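PDB 5EJY: myosin-I heavy chain from Dictyostelium discoideum, which is an actin-based, ATP-driven motor involved in the early steps of phagocytosis and adhesion, represented here by the first MyTH4-FERM unit of its tail. Local coordinates for residues Y333-F344 against A393-H404. Numbering follows the deposited sequence.
Sequences YQISIGSLKLQF and AKKQMVQLLEKH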
ATOM      1  N   TYR A 333      21.902 -27.871  -0.342  1.00 43.33           N
ATOM      2  CA  TYR A 333      20.830 -27.496  -1.262  1.00 45.67           C
ATOM      3  C   TYR A 333      21.060 -26.112  -1.851  1.00 38.39           C
ATOM      4  O   TYR A 333      20.959 -25.922  -3.065  1.00 38.57           O
ATOM      5  CB  TYR A 333      19.465 -27.536  -0.584  1.00 42.42           C
ATOM      6  CG  TYR A 333      18.356 -27.123  -1.523  1.00 37.56           C
ATOM      7  CD1 TYR A 333      17.964 -25.792  -1.632  1.00 37.32           C
ATOM      8  CD2 TYR A 333      17.717 -28.063  -2.315  1.00 39.17           C
ATOM      9  CE1 TYR A 333      16.953 -25.413  -2.509  1.00 33.41           C
ATOM     10  CE2 TYR A 333      16.711 -27.703  -3.182  1.00 36.92           C
ATOM     11  CZ  TYR A 333      16.329 -26.375  -3.275  1.00 38.14           C
ATOM     12  OH  TYR A 333      15.321 -26.032  -4.145  1.00 32.20           O
ATOM     13  N   GLN A 334      21.366 -25.146  -0.992  1.00 32.42           N
ATOM     14  CA  GLN A 334      21.597 -23.787  -1.456  1.00 40.18           C
ATOM     15  C   GLN A 334      22.735 -23.777  -2.471  1.00 41.95           C
ATOM     16  O   GLN A 334      22.685 -23.076  -3.492  1.00 32.57           O
ATOM     17  CB  GLN A 334      21.884 -22.860  -0.278  1.00 36.27           C
ATOM     18  CG  GLN A 334      20.691 -22.720   0.669  1.00 36.86           C
ATOM     19  CD  GLN A 334      21.053 -22.031   1.972  1.00 41.36           C
ATOM     20  OE1 GLN A 334      22.168 -22.178   2.477  1.00 41.52           O
ATOM     21  NE2 GLN A 334      20.108 -21.272   2.524  1.00 33.62           N
ATOM     22  N   ILE A 335      23.752 -24.580  -2.194  1.00 38.11           N
ATOM     23  CA  ILE A 335      24.888 -24.715  -3.094  1.00 38.48           C
ATOM     24  C   ILE A 335      24.452 -25.228  -4.454  1.00 34.14           C
ATOM     25  O   ILE A 335      24.916 -24.737  -5.482  1.00 38.79           O
ATOM     26  CB  ILE A 335      25.953 -25.685  -2.524  1.00 41.97           C
ATOM     27  CG1 ILE A 335      26.664 -25.046  -1.338  1.00 47.65           C
ATOM     28  CG2 ILE A 335      26.979 -26.028  -3.587  1.00 43.14           C
ATOM     29  CD1 ILE A 335      27.215 -23.679  -1.658  1.00 49.56           C
ATOM     30  N   SER A 336      23.570 -26.224  -4.461  1.00 30.95           N
ATOM     31  CA  SER A 336      23.139 -26.821  -5.717  1.00 35.21           C
ATOM     32  C   SER A 336      22.347 -25.847  -6.608  1.00 39.48           C
ATOM     33  O   SER A 336      22.590 -25.771  -7.812  1.00 35.45           O
ATOM     34  CB  SER A 336      22.323 -28.081  -5.463  1.00 33.19           C
ATOM     35  OG  SER A 336      21.171 -27.775  -4.705  1.00 42.99           O
ATOM     36  N   ILE A 337      21.402 -25.109  -6.029  1.00 34.87           N
ATOM     37  CA  ILE A 337      20.662 -24.118  -6.823  1.00 33.85           C
ATOM     38  C   ILE A 337      21.512 -22.903  -7.203  1.00 35.29           C
ATOM     39  O   ILE A 337      21.438 -22.410  -8.337  1.00 38.14           O
ATOM     40  CB  ILE A 337      19.331 -23.682  -6.154  1.00 33.36           C
ATOM     41  CG1 ILE A 337      19.564 -23.140  -4.738  1.00 35.02           C
ATOM     42  CG2 ILE A 337      18.326 -24.838  -6.148  1.00 33.74           C
ATOM     43  CD1 ILE A 337      18.288 -22.531  -4.083  1.00 31.57           C
ATOM     44  N   GLY A 338      22.324 -22.422  -6.272  1.00 32.92           N
ATOM     45  CA  GLY A 338      23.146 -21.251  -6.524  1.00 35.04           C
ATOM     46  C   GLY A 338      24.248 -21.495  -7.543  1.00 42.18           C
ATOM     47  O   GLY A 338      24.604 -20.594  -8.311  1.00 38.42           O
ATOM     48  N   SER A 339      24.789 -22.712  -7.556  1.00 38.50           N
ATOM     49  CA  SER A 339      25.839 -23.060  -8.515  1.00 44.75           C
ATOM     50  C   SER A 339      25.287 -23.160  -9.934  1.00 37.49           C
ATOM     51  O   SER A 339      25.955 -22.779 -10.895  1.00 39.56           O
ATOM     52  CB  SER A 339      26.559 -24.357  -8.117  1.00 36.34           C
ATOM     53  OG  SER A 339      25.718 -25.490  -8.264  1.00 38.59           O
ATOM     54  N   LEU A 340      24.072 -23.684 -10.065  1.00 39.94           N
ATOM     55  CA  LEU A 340      23.405 -23.728 -11.363  1.00 41.00           C
ATOM     56  C   LEU A 340      23.088 -22.321 -11.868  1.00 39.84           C
ATOM     57  O   LEU A 340      23.270 -22.022 -13.054  1.00 38.99           O
ATOM     58  CB  LEU A 340      22.144 -24.595 -11.303  1.00 36.76           C
ATOM     59  CG  LEU A 340      22.433 -26.099 -11.260  1.00 42.58           C
ATOM     60  CD1 LEU A 340      21.199 -26.902 -10.897  1.00 38.51           C
ATOM     61  CD2 LEU A 340      23.012 -26.570 -12.601  1.00 40.24           C
ATOM     62  N   LYS A 341      22.636 -21.454 -10.966  1.00 39.29           N
ATOM     63  CA  LYS A 341      22.328 -20.070 -11.325  1.00 40.18           C
ATOM     64  C   LYS A 341      23.580 -19.355 -11.840  1.00 43.35           C
ATOM     65  O   LYS A 341      23.519 -18.555 -12.781  1.00 35.45           O
ATOM     66  CB  LYS A 341      21.727 -19.326 -10.129  1.00 36.44           C
ATOM     67  CG  LYS A 341      21.321 -17.878 -10.403  1.00 36.55           C
ATOM     68  CD  LYS A 341      20.621 -17.269  -9.187  1.00 39.56           C
ATOM     69  CE  LYS A 341      20.719 -15.741  -9.151  1.00 48.02           C
ATOM     70  NZ  LYS A 341      20.229 -15.200  -7.835  1.00 40.59           N
ATOM     71  N   LEU A 342      24.721 -19.655 -11.234  1.00 37.14           N
ATOM     72  CA  LEU A 342      25.974 -19.046 -11.663  1.00 40.37           C
ATOM     73  C   LEU A 342      26.379 -19.549 -13.047  1.00 34.01           C
ATOM     74  O   LEU A 342      26.855 -18.775 -13.881  1.00 44.07           O
ATOM     75  CB  LEU A 342      27.089 -19.312 -10.644  1.00 44.42           C
ATOM     76  CG  LEU A 342      28.429 -18.619 -10.918  1.00 47.95           C
ATOM     77  CD1 LEU A 342      28.246 -17.124 -11.138  1.00 43.77           C
ATOM     78  CD2 LEU A 342      29.412 -18.883  -9.774  1.00 46.20           C
ATOM     79  N   GLN A 343      26.180 -20.837 -13.299  1.00 35.86           N
ATOM     80  CA  GLN A 343      26.512 -21.402 -14.602  1.00 42.47           C
ATOM     81  C   GLN A 343      25.626 -20.783 -15.681  1.00 45.14           C
ATOM     82  O   GLN A 343      26.050 -20.584 -16.827  1.00 41.19           O
ATOM     83  CB  GLN A 343      26.345 -22.919 -14.592  1.00 39.44           C
ATOM     84  CG  GLN A 343      26.696 -23.601 -15.917  1.00 41.06           C
ATOM     85  CD  GLN A 343      28.141 -23.365 -16.360  1.00 49.65           C
ATOM     86  OE1 GLN A 343      28.473 -23.520 -17.540  1.00 49.65           O
ATOM     87  NE2 GLN A 343      29.001 -22.986 -15.419  1.00 47.94           N
ATOM     88  N   PHE A 344      24.390 -20.476 -15.299  1.00 37.67           N
ATOM     89  CA  PHE A 344      23.429 -19.872 -16.213  1.00 36.07           C
ATOM     90  C   PHE A 344      23.832 -18.442 -16.548  1.00 35.63           C
ATOM     91  O   PHE A 344      23.940 -18.073 -17.725  1.00 36.65           O
ATOM     92  CB  PHE A 344      22.018 -19.916 -15.610  1.00 37.68           C
ATOM     93  CG  PHE A 344      20.999 -19.134 -16.393  1.00 37.19           C
ATOM     94  CD1 PHE A 344      20.499 -19.622 -17.589  1.00 36.63           C
ATOM     95  CD2 PHE A 344      20.543 -17.912 -15.928  1.00 36.84           C
ATOM     96  CE1 PHE A 344      19.562 -18.894 -18.316  1.00 37.33           C
ATOM     97  CE2 PHE A 344      19.609 -17.181 -16.654  1.00 40.83           C
ATOM     98  CZ  PHE A 344      19.118 -17.679 -17.838  1.00 35.09           C
ATOM     99  N   ALA A 393      21.323 -25.598 -17.524  1.00 40.65           N
ATOM    100  CA  ALA A 393      21.568 -25.041 -16.203  1.00 40.74           C
ATOM    101  C   ALA A 393      20.267 -24.517 -15.596  1.00 39.49           C
ATOM    102  O   ALA A 393      19.919 -24.859 -14.465  1.00 39.49           O
ATOM    103  CB  ALA A 393      22.611 -23.937 -16.280  1.00 33.73           C
ATOM    104  N   LYS A 394      19.539 -23.704 -16.355  1.00 35.57           N
ATOM    105  CA  LYS A 394      18.272 -23.167 -15.867  1.00 37.75           C
ATOM    106  C   LYS A 394      17.244 -24.266 -15.574  1.00 40.60           C
ATOM    107  O   LYS A 394      16.573 -24.232 -14.545  1.00 34.56           O
ATOM    108  CB  LYS A 394      17.682 -22.134 -16.837  1.00 35.87           C
ATOM    109  CG  LYS A 394      16.436 -21.428 -16.284  1.00 38.81           C
ATOM    110  CD  LYS A 394      15.832 -20.463 -17.296  1.00 43.34           C
ATOM    111  CE  LYS A 394      14.670 -19.670 -16.697  1.00 52.01           C
ATOM    112  NZ  LYS A 394      15.129 -18.374 -16.108  1.00 49.84           N
ATOM    113  N   LYS A 395      17.114 -25.235 -16.476  1.00 35.58           N
ATOM    114  CA  LYS A 395      16.156 -26.323 -16.278  1.00 36.57           C
ATOM    115  C   LYS A 395      16.441 -27.127 -15.000  1.00 43.60           C
ATOM    116  O   LYS A 395      15.523 -27.505 -14.266  1.00 38.70           O
ATOM    117  CB  LYS A 395      16.137 -27.259 -17.489  1.00 44.53           C
ATOM    118  N   GLN A 396      17.715 -27.384 -14.734  1.00 40.92           N
ATOM    119  CA  GLN A 396      18.088 -28.130 -13.544  1.00 43.94           C
ATOM    120  C   GLN A 396      17.747 -27.344 -12.276  1.00 42.55           C
ATOM    121  O   GLN A 396      17.220 -27.909 -11.325  1.00 37.67           O
ATOM    122  CB  GLN A 396      19.573 -28.491 -13.568  1.00 41.84           C
ATOM    123  CG  GLN A 396      19.960 -29.518 -14.623  1.00 46.15           C
ATOM    124  CD  GLN A 396      21.349 -30.082 -14.384  1.00 49.09           C
ATOM    125  OE1 GLN A 396      21.714 -30.391 -13.251  1.00 49.26           O
ATOM    126  NE2 GLN A 396      22.138 -30.201 -15.447  1.00 53.10           N
ATOM    127  N   MET A 397      18.050 -26.047 -12.274  1.00 42.53           N
ATOM    128  CA  MET A 397      17.733 -25.167 -11.144  1.00 39.62           C
ATOM    129  C   MET A 397      16.232 -25.163 -10.853  1.00 37.04           C
ATOM    130  O   MET A 397      15.805 -25.353  -9.709  1.00 36.32           O
ATOM    131  CB  MET A 397      18.224 -23.742 -11.420  1.00 37.46           C
ATOM    132  CG  MET A 397      18.105 -22.776 -10.240  1.00 38.10           C
ATOM    133  SD  MET A 397      18.461 -21.072 -10.718  1.00 40.26           S
ATOM    134  CE  MET A 397      17.089 -20.753 -11.832  1.00 38.09           C
ATOM    135  N   VAL A 398      15.431 -24.949 -11.893  1.00 39.70           N
ATOM    136  CA  VAL A 398      13.980 -24.927 -11.739  1.00 36.15           C
ATOM    137  C   VAL A 398      13.450 -26.246 -11.177  1.00 41.42           C
ATOM    138  O   VAL A 398      12.518 -26.259 -10.374  1.00 34.59           O
ATOM    139  CB  VAL A 398      13.278 -24.575 -13.066  1.00 40.77           C
ATOM    140  CG1 VAL A 398      11.776 -24.785 -12.962  1.00 38.29           C
ATOM    141  CG2 VAL A 398      13.595 -23.134 -13.450  1.00 38.32           C
ATOM    142  N   GLN A 399      14.053 -27.355 -11.596  1.00 39.64           N
ATOM    143  CA  GLN A 399      13.678 -28.660 -11.072  1.00 39.64           C
ATOM    144  C   GLN A 399      13.951 -28.741  -9.574  1.00 34.98           C
ATOM    145  O   GLN A 399      13.101 -29.179  -8.811  1.00 39.47           O
ATOM    146  CB  GLN A 399      14.434 -29.776 -11.802  1.00 41.66           C
ATOM    147  N   LEU A 400      15.143 -28.323  -9.162  1.00 35.73           N
ATOM    148  CA  LEU A 400      15.522 -28.351  -7.751  1.00 33.02           C
ATOM    149  C   LEU A 400      14.617 -27.454  -6.913  1.00 39.22           C
ATOM    150  O   LEU A 400      14.286 -27.773  -5.762  1.00 33.98           O
ATOM    151  CB  LEU A 400      16.977 -27.912  -7.594  1.00 35.12           C
ATOM    152  CG  LEU A 400      18.028 -28.938  -8.020  1.00 37.21           C
ATOM    153  CD1 LEU A 400      19.420 -28.331  -8.025  1.00 30.32           C
ATOM    154  CD2 LEU A 400      17.970 -30.156  -7.090  1.00 39.91           C
ATOM    155  N   LEU A 401      14.234 -26.318  -7.489  1.00 31.70           N
ATOM    156  CA  LEU A 401      13.336 -25.383  -6.818  1.00 36.20           C
ATOM    157  C   LEU A 401      11.952 -25.995  -6.681  1.00 33.22           C
ATOM    158  O   LEU A 401      11.356 -25.974  -5.602  1.00 34.25           O
ATOM    159  CB  LEU A 401      13.258 -24.046  -7.584  1.00 29.44           C
ATOM    160  CG  LEU A 401      14.507 -23.161  -7.593  1.00 27.00           C
ATOM    161  CD1 LEU A 401      14.288 -21.924  -8.469  1.00 30.28           C
ATOM    162  CD2 LEU A 401      14.890 -22.737  -6.180  1.00 29.22           C
ATOM    163  N   GLU A 402      11.444 -26.552  -7.775  1.00 32.20           N
ATOM    164  CA  GLU A 402      10.077 -27.066  -7.807  1.00 34.44           C
ATOM    165  C   GLU A 402       9.853 -28.274  -6.890  1.00 39.64           C
ATOM    166  O   GLU A 402       8.717 -28.568  -6.517  1.00 33.73           O
ATOM    167  CB  GLU A 402       9.660 -27.424  -9.238  1.00 40.16           C
ATOM    168  CG  GLU A 402       9.336 -26.224 -10.111  1.00 46.90           C
ATOM    169  CD  GLU A 402       8.129 -25.448  -9.610  1.00 50.96           C
ATOM    170  OE1 GLU A 402       7.391 -25.984  -8.758  1.00 51.50           O
ATOM    171  OE2 GLU A 402       7.916 -24.303 -10.067  1.00 57.17           O
ATOM    172  N   LYS A 403      10.928 -28.971  -6.538  1.00 37.85           N
ATOM    173  CA  LYS A 403      10.804 -30.174  -5.711  1.00 44.28           C
ATOM    174  C   LYS A 403      11.080 -29.918  -4.231  1.00 41.33           C
ATOM    175  O   LYS A 403      10.972 -30.833  -3.408  1.00 41.25           O
ATOM    176  CB  LYS A 403      11.718 -31.294  -6.227  1.00 43.69           C
ATOM    177  CG  LYS A 403      11.344 -31.823  -7.607  1.00 49.23           C
ATOM    178  CD  LYS A 403       9.929 -32.384  -7.633  1.00 48.99           C
ATOM    179  CE  LYS A 403       9.588 -32.978  -8.997  1.00 51.58           C
ATOM    180  N   HIS A 404      11.445 -28.685  -3.885  1.00 36.41           N
ATOM    181  CA  HIS A 404      11.636 -28.337  -2.474  1.00 39.05           C
ATOM    182  C   HIS A 404      10.295 -28.351  -1.747  1.00 33.76           C
ATOM    183  O   HIS A 404       9.284 -27.958  -2.325  1.00 32.03           O
ATOM    184  CB  HIS A 404      12.295 -26.969  -2.339  1.00 36.43           C
ATOM    185  CG  HIS A 404      12.802 -26.682  -0.962  1.00 33.45           C
ATOM    186  ND1 HIS A 404      11.974 -26.293   0.070  1.00 35.01           N
ATOM    187  CD2 HIS A 404      14.052 -26.744  -0.442  1.00 34.33           C
ATOM    188  CE1 HIS A 404      12.695 -26.120   1.165  1.00 36.11           C
ATOM    189  NE2 HIS A 404      13.959 -26.382   0.879  1.00 34.64           N
TER
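L340 and L400 interlock where two helices of the FERM central lobe, an all-helical domain, run nearly antiparallel, their axes approaching to 8.5 Å. The packing is knobs-into-holes in both directions: L340 enters among A393, Q396, M397 and L400, and L400 among Y333, S336, I337 and L340. The two knobs touch through their CD1 methyls, 3.7 Å apart, and the CD1 of L340 also presses on the CB of Q396 at 3.5 Å. On one flank, I337 lays CG2 against L400 CB and CD1 against L401 CD2, while M397, extended as far as its sulfur, sets SD 3.7 Å from K341 CB. Toward the start of 393-404, the small CB of A393 fits against L340 O and F344; F344 and K394 lie side by side, pointing the same way, with CD1 of F344 against K394 CB.

Polar and aromatic contacts close the other end. Y333 swings its ring out beside its own carbonyl carbon (chi1 179°), which carries OH to the last turn of helix 390-402. H404 stands edge-to-face on the Y333 ring, centroids 5.0 Å apart and planes at 66°, with CD2 over the tyrosine face; its ND1 bonds to the backbone N of L406. Y333 OH donates to L400 O at 2.6 Å, approaching from above the carbonyl plane with a C=O...OH angle of 107°.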